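Phenylalanine ammonia-lyase (Rhodosporidium toruloides, PDB 1Y2M) catalyses the non-oxidative deamination of L-phenylalanine and L-tyrosine to trans-cinnamate and p-coumarate, releasing ammonium, and works as a homotetramer. Local coordinates at residues 191-202 against 224-235. Residues are numbered along the deposited sequence; the frame is centred on the assembly and turned at random.
Sequences LTNFLNHGITPI and AISGHPDSKVHV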
ATOM      1  N   LEU B 191      13.389  22.819  30.848  1.00  8.26           N
ATOM      2  CA  LEU B 191      12.410  22.652  29.769  1.00  8.21           C
ATOM      3  C   LEU B 191      11.265  23.650  29.841  1.00  8.24           C
ATOM      4  O   LEU B 191      10.861  24.261  28.822  1.00  9.14           O
ATOM      5  CB  LEU B 191      11.868  21.206  29.750  1.00 11.60           C
ATOM      6  CG  LEU B 191      12.931  20.163  29.399  1.00  9.69           C
ATOM      7  CD1 LEU B 191      12.420  18.760  29.770  1.00 14.24           C
ATOM      8  CD2 LEU B 191      13.296  20.274  27.921  1.00  7.48           C
ATOM      9  N   THR B 192      10.709  23.815  31.041  1.00  8.03           N
ATOM     10  CA  THR B 192       9.604  24.774  31.147  1.00  7.14           C
ATOM     11  C   THR B 192      10.094  26.221  30.907  1.00  7.98           C
ATOM     12  O   THR B 192       9.378  27.021  30.310  1.00  8.07           O
ATOM     13  CB  THR B 192       8.777  24.602  32.470  1.00 11.41           C
ATOM     14  OG1 THR B 192       9.618  24.888  33.599  1.00  8.53           O
ATOM     15  CG2 THR B 192       8.209  23.187  32.584  1.00  8.82           C
ATOM     16  N   ASN B 193      11.329  26.507  31.277  1.00  7.61           N
ATOM     17  CA  ASN B 193      11.907  27.832  30.953  1.00  9.44           C
ATOM     18  C   ASN B 193      12.106  28.005  29.450  1.00  9.25           C
ATOM     19  O   ASN B 193      11.797  29.079  28.917  1.00  8.69           O
ATOM     20  CB  ASN B 193      13.195  28.072  31.695  1.00  8.10           C
ATOM     21  CG  ASN B 193      12.998  28.449  33.136  1.00  9.43           C
ATOM     22  OD1 ASN B 193      11.957  29.003  33.520  1.00 10.15           O
ATOM     23  ND2 ASN B 193      13.992  28.170  33.943  1.00 11.60           N
ATOM     24  N   PHE B 194      12.527  26.962  28.735  1.00  8.31           N
ATOM     25  CA  PHE B 194      12.544  27.033  27.274  1.00  7.43           C
ATOM     26  C   PHE B 194      11.167  27.324  26.732  1.00  9.35           C
ATOM     27  O   PHE B 194      10.981  28.202  25.874  1.00  9.65           O
ATOM     28  CB  PHE B 194      13.086  25.761  26.640  1.00  7.20           C
ATOM     29  CG  PHE B 194      14.581  25.744  26.482  1.00  8.15           C
ATOM     30  CD1 PHE B 194      15.415  26.371  27.381  1.00  8.52           C
ATOM     31  CD2 PHE B 194      15.137  25.070  25.428  1.00  9.16           C
ATOM     32  CE1 PHE B 194      16.796  26.317  27.185  1.00 10.72           C
ATOM     33  CE2 PHE B 194      16.478  25.010  25.240  1.00 10.80           C
ATOM     34  CZ  PHE B 194      17.308  25.636  26.106  1.00  7.95           C
ATOM     35  N   LEU B 195      10.162  26.590  27.206  1.00  9.30           N
ATOM     36  CA  LEU B 195       8.807  26.857  26.749  1.00 10.21           C
ATOM     37  C   LEU B 195       8.386  28.313  27.001  1.00  8.85           C
ATOM     38  O   LEU B 195       7.836  28.958  26.131  1.00  8.71           O
ATOM     39  CB  LEU B 195       7.782  25.894  27.414  1.00  8.59           C
ATOM     40  CG  LEU B 195       7.847  24.437  26.872  1.00  8.74           C
ATOM     41  CD1 LEU B 195       7.208  23.469  27.854  1.00 12.27           C
ATOM     42  CD2 LEU B 195       7.186  24.326  25.521  1.00  9.83           C
ATOM     43  N   ASN B 196       8.612  28.784  28.208  1.00  9.70           N
ATOM     44  CA  ASN B 196       8.029  30.045  28.653  1.00  9.60           C
ATOM     45  C   ASN B 196       8.761  31.230  28.081  1.00 11.49           C
ATOM     46  O   ASN B 196       8.214  32.313  28.052  1.00 12.57           O
ATOM     47  CB  ASN B 196       7.942  30.098  30.163  1.00 10.15           C
ATOM     48  CG  ASN B 196       7.022  29.024  30.716  1.00 11.95           C
ATOM     49  OD1 ASN B 196       6.109  28.580  30.026  1.00  8.82           O
ATOM     50  ND2 ASN B 196       7.252  28.614  31.959  1.00 10.52           N
ATOM     51  N   HIS B 197       9.992  31.007  27.645  1.00  9.69           N
ATOM     52  CA  HIS B 197      10.784  32.042  26.960  1.00  8.80           C
ATOM     53  C   HIS B 197      10.811  31.840  25.431  1.00 10.14           C
ATOM     54  O   HIS B 197      11.489  32.584  24.734  1.00 14.01           O
ATOM     55  CB  HIS B 197      12.210  32.065  27.505  1.00 10.04           C
ATOM     56  CG  HIS B 197      12.303  32.531  28.925  1.00 13.70           C
ATOM     57  ND1 HIS B 197      11.970  33.811  29.299  1.00 18.57           N
ATOM     58  CD2 HIS B 197      12.633  31.880  30.064  1.00 17.72           C
ATOM     59  CE1 HIS B 197      12.127  33.936  30.609  1.00 17.72           C
ATOM     60  NE2 HIS B 197      12.523  32.778  31.099  1.00 17.74           N
ATOM     61  N   GLY B 198      10.049  30.884  24.899  1.00  9.26           N
ATOM     62  CA  GLY B 198       9.951  30.698  23.475  1.00  9.91           C
ATOM     63  C   GLY B 198      11.252  30.293  22.816  1.00  9.51           C
ATOM     64  O   GLY B 198      11.547  30.711  21.660  1.00 10.30           O
ATOM     65  N   ILE B 199      12.018  29.466  23.517  1.00  9.41           N
ATOM     66  CA  ILE B 199      13.261  28.869  22.957  1.00  8.43           C
ATOM     67  C   ILE B 199      12.893  27.465  22.497  1.00  9.81           C
ATOM     68  O   ILE B 199      12.455  26.665  23.308  1.00  9.46           O
ATOM     69  CB  ILE B 199      14.352  28.786  24.011  1.00 10.33           C
ATOM     70  CG1 ILE B 199      14.694  30.176  24.549  1.00  9.57           C
ATOM     71  CG2 ILE B 199      15.576  28.116  23.380  1.00 10.19           C
ATOM     72  CD1 ILE B 199      15.576  30.131  25.753  1.00 11.48           C
ATOM     73  N   THR B 200      13.013  27.178  21.205  1.00  8.27           N
ATOM     74  CA  THR B 200      12.564  25.907  20.647  1.00  7.45           C
ATOM     75  C   THR B 200      13.729  25.277  19.888  1.00  7.08           C
ATOM     76  O   THR B 200      14.259  25.858  18.926  1.00  9.15           O
ATOM     77  CB  THR B 200      11.368  26.049  19.675  1.00  9.23           C
ATOM     78  OG1 THR B 200      10.312  26.823  20.245  1.00  9.83           O
ATOM     79  CG2 THR B 200      10.805  24.683  19.348  1.00 10.00           C
ATOM     80  N   PRO B 201      14.202  24.128  20.406  1.00  9.18           N
ATOM     81  CA  PRO B 201      15.288  23.441  19.757  1.00  7.04           C
ATOM     82  C   PRO B 201      15.020  23.133  18.298  1.00  7.54           C
ATOM     83  O   PRO B 201      13.909  22.779  17.933  1.00  8.84           O
ATOM     84  CB  PRO B 201      15.432  22.171  20.577  1.00  7.71           C
ATOM     85  CG  PRO B 201      15.003  22.550  21.954  1.00  7.97           C
ATOM     86  CD  PRO B 201      13.840  23.497  21.693  1.00 10.92           C
ATOM     87  N   ILE B 202      16.063  23.238  17.500  1.00  8.10           N
ATOM     88  CA  ILE B 202      16.007  22.860  16.109  1.00  9.19           C
ATOM     89  C   ILE B 202      16.353  21.368  16.073  1.00  9.84           C
ATOM     90  O   ILE B 202      17.448  20.959  16.508  1.00 11.01           O
ATOM     91  CB  ILE B 202      17.014  23.686  15.271  1.00 10.25           C
ATOM     92  CG1 ILE B 202      16.610  25.136  15.258  1.00 10.67           C
ATOM     93  CG2 ILE B 202      17.146  23.136  13.860  1.00 11.03           C
ATOM     94  CD1 ILE B 202      15.261  25.428  14.684  1.00 14.45           C
ATOM     95  N   ALA B 224      20.146  20.745  23.873  1.00  7.92           N
ATOM     96  CA  ALA B 224      19.850  22.147  23.920  1.00  8.79           C
ATOM     97  C   ALA B 224      19.817  22.654  25.374  1.00  7.57           C
ATOM     98  O   ALA B 224      20.527  23.632  25.681  1.00  8.93           O
ATOM     99  CB  ALA B 224      18.586  22.469  23.189  1.00 10.06           C
ATOM    100  N   ILE B 225      19.030  22.041  26.255  1.00  8.70           N
ATOM    101  CA  ILE B 225      18.985  22.516  27.634  1.00  7.93           C
ATOM    102  C   ILE B 225      20.323  22.366  28.371  1.00  6.44           C
ATOM    103  O   ILE B 225      20.578  23.042  29.374  1.00  7.72           O
ATOM    104  CB  ILE B 225      17.824  21.883  28.463  1.00  6.26           C
ATOM    105  CG1 ILE B 225      17.945  20.355  28.563  1.00  7.44           C
ATOM    106  CG2 ILE B 225      16.522  22.283  27.876  1.00 10.26           C
ATOM    107  CD1 ILE B 225      17.046  19.759  29.644  1.00 10.32           C
ATOM    108  N   SER B 226      21.153  21.433  27.905  1.00  6.63           N
ATOM    109  CA  SER B 226      22.453  21.229  28.504  1.00  5.32           C
ATOM    110  C   SER B 226      23.571  22.047  27.811  1.00  9.21           C
ATOM    111  O   SER B 226      24.735  21.990  28.212  1.00  9.03           O
ATOM    112  CB  SER B 226      22.756  19.722  28.564  1.00 11.67           C
ATOM    113  OG  SER B 226      22.900  19.217  27.300  1.00 17.73           O
ATOM    114  N   GLY B 227      23.224  22.828  26.797  1.00  8.04           N
ATOM    115  CA  GLY B 227      24.185  23.737  26.195  1.00  9.86           C
ATOM    116  C   GLY B 227      25.287  23.045  25.393  1.00 10.06           C
ATOM    117  O   GLY B 227      26.416  23.535  25.362  1.00  9.56           O
ATOM    118  N   HIS B 228      24.955  21.916  24.754  1.00  7.42           N
ATOM    119  CA  HIS B 228      25.903  21.262  23.827  1.00  6.14           C
ATOM    120  C   HIS B 228      26.440  22.330  22.874  1.00  8.47           C
ATOM    121  O   HIS B 228      25.691  23.156  22.396  1.00  9.62           O
ATOM    122  CB  HIS B 228      25.204  20.186  23.011  1.00  8.99           C
ATOM    123  CG  HIS B 228      26.136  19.301  22.244  1.00 11.10           C
ATOM    124  ND1 HIS B 228      26.802  19.716  21.110  1.00  9.12           N
ATOM    125  CD2 HIS B 228      26.449  17.993  22.410  1.00  6.54           C
ATOM    126  CE1 HIS B 228      27.512  18.708  20.631  1.00 11.82           C
ATOM    127  NE2 HIS B 228      27.321  17.653  21.398  1.00  7.93           N
ATOM    128  N   PRO B 229      27.751  22.331  22.609  1.00  8.51           N
ATOM    129  CA  PRO B 229      28.317  23.366  21.721  1.00  9.29           C
ATOM    130  C   PRO B 229      27.800  23.461  20.291  1.00 11.58           C
ATOM    131  O   PRO B 229      27.982  24.498  19.631  1.00 10.11           O
ATOM    132  CB  PRO B 229      29.800  23.011  21.651  1.00  9.16           C
ATOM    133  CG  PRO B 229      30.057  22.066  22.752  1.00 12.49           C
ATOM    134  CD  PRO B 229      28.771  21.413  23.137  1.00  8.97           C
ATOM    135  N   ASP B 230      27.191  22.390  19.805  1.00  9.43           N
ATOM    136  CA  ASP B 230      26.673  22.311  18.426  1.00 10.23           C
ATOM    137  C   ASP B 230      25.167  22.241  18.410  1.00 11.22           C
ATOM    138  O   ASP B 230      24.580  21.888  17.401  1.00 12.41           O
ATOM    139  CB  ASP B 230      27.265  21.068  17.717  1.00 11.36           C
ATOM    140  CG  ASP B 230      27.091  21.102  16.225  1.00 16.76           C
ATOM    141  OD1 ASP B 230      26.975  22.202  15.648  1.00 12.41           O
ATOM    142  OD2 ASP B 230      27.060  20.018  15.608  1.00 10.60           O
ATOM    143  N   SER B 231      24.521  22.584  19.514  1.00 10.64           N
ATOM    144  CA  SER B 231      23.065  22.627  19.575  1.00 11.85           C
ATOM    145  C   SER B 231      22.517  24.004  19.159  1.00  7.86           C
ATOM    146  O   SER B 231      23.002  25.039  19.623  1.00  9.24           O
ATOM    147  CB  SER B 231      22.599  22.241  20.989  1.00 10.81           C
ATOM    148  OG  SER B 231      21.282  22.674  21.213  1.00 14.38           O
ATOM    149  N   LYS B 232      21.523  23.991  18.262  1.00 10.79           N
ATOM    150  CA  LYS B 232      20.882  25.220  17.757  1.00 10.56           C
ATOM    151  C   LYS B 232      19.445  25.312  18.244  1.00  9.93           C
ATOM    152  O   LYS B 232      18.751  24.303  18.366  1.00  7.34           O
ATOM    153  CB  LYS B 232      20.938  25.288  16.219  1.00 12.90           C
ATOM    154  CG  LYS B 232      22.134  24.564  15.560  1.00 32.09           C
ATOM    155  CD  LYS B 232      23.379  25.364  15.411  1.00 35.51           C
ATOM    156  CE  LYS B 232      24.401  24.557  14.547  1.00 36.92           C
ATOM    157  NZ  LYS B 232      25.538  25.415  13.980  1.00 44.48           N
ATOM    158  N   VAL B 233      18.982  26.539  18.489  1.00  7.03           N
ATOM    159  CA  VAL B 233      17.619  26.772  18.940  1.00  8.65           C
ATOM    160  C   VAL B 233      17.039  27.960  18.218  1.00  8.46           C
ATOM    161  O   VAL B 233      17.766  28.809  17.731  1.00 10.52           O
ATOM    162  CB  VAL B 233      17.567  27.001  20.489  1.00  9.80           C
ATOM    163  CG1 VAL B 233      18.152  25.792  21.215  1.00 10.07           C
ATOM    164  CG2 VAL B 233      18.312  28.305  20.843  1.00  7.53           C
ATOM    165  N   HIS B 234      15.715  27.991  18.123  1.00  7.89           N
ATOM    166  CA  HIS B 234      14.974  29.064  17.485  1.00  8.77           C
ATOM    167  C   HIS B 234      14.400  29.955  18.615  1.00 10.15           C
ATOM    168  O   HIS B 234      13.886  29.448  19.611  1.00 11.84           O
ATOM    169  CB  HIS B 234      13.861  28.476  16.651  1.00  8.58           C
ATOM    170  CG  HIS B 234      12.897  29.480  16.118  1.00  7.15           C
ATOM    171  ND1 HIS B 234      11.916  30.053  16.895  1.00 14.29           N
ATOM    172  CD2 HIS B 234      12.700  29.924  14.862  1.00 10.75           C
ATOM    173  CE1 HIS B 234      11.195  30.876  16.145  1.00 16.22           C
ATOM    174  NE2 HIS B 234      11.640  30.799  14.899  1.00 10.67           N
ATOM    175  N   VAL B 235      14.545  31.260  18.465  1.00  8.76           N
ATOM    176  CA  VAL B 235      13.976  32.272  19.335  1.00  9.64           C
ATOM    177  C   VAL B 235      13.501  33.435  18.490  1.00 12.20           C
ATOM    178  O   VAL B 235      14.035  33.695  17.411  1.00 14.26           O
ATOM    179  CB  VAL B 235      14.993  32.819  20.352  1.00  9.80           C
ATOM    180  CG1 VAL B 235      15.527  31.682  21.195  1.00 22.78           C
ATOM    181  CG2 VAL B 235      16.164  33.593  19.662  1.00 13.40           C
TER
HETATM  182  O   HOH W   1      10.740  29.516  19.307  1.00  9.16           O
HETATM  183  O   HOH W   2      20.414  21.559  16.868  1.00 18.63           O
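I225 sets its CG2 methyl squarely over the F194 ring, 3.8 Å from the centroid and 11° off the ring normal, a CH-pi contact. The opposite face carries CG2 of I199, offset toward the rim, so the phenyl is sandwiched between two methyls. The I225 torsion turns CG1 between the backbone N and the carbonyl carbon (chi1 61°) and CG2 beside the N, where this methyl also meets L191 CD2. A224 CB touches both F194 CE2 and P201 CG, the latter at 3.8 Å. I199 CG2 presses on V233 CB at 3.7 Å, while its CG1 branch lies alongside V235 CG1, both side chains pointing the same way.

Beyond F194 the chain leaves helix 185-197 through a Schellman motif at G198, and 200-201 becomes an outer strand of a small antiparallel sheet with 232-237 and 240-245. T200 and H234 form a hydrogen-bonded pair: T200 N to H234 O is nearly straight and in the carbonyl plane, and H234 N returns to T200 O at 2.7 Å. I202 N adds a bond to K232 O at 3.0 Å, and water 2 joins I202 O to K232 N. On the sheet face opposite P201 and V233, H234 holds its ring anti to the backbone N (chi1 171°); ND1 meets water 1, which also binds T200 OG1 and G198 O, and NE2 bonds E241. In this structural packing, away from the annotated sites, apolar side chains join both helix ends to the sheet, whereas backbone bonds and bridging water 1 hold 200-201; E241 would probably favour a proton on H234 NE2.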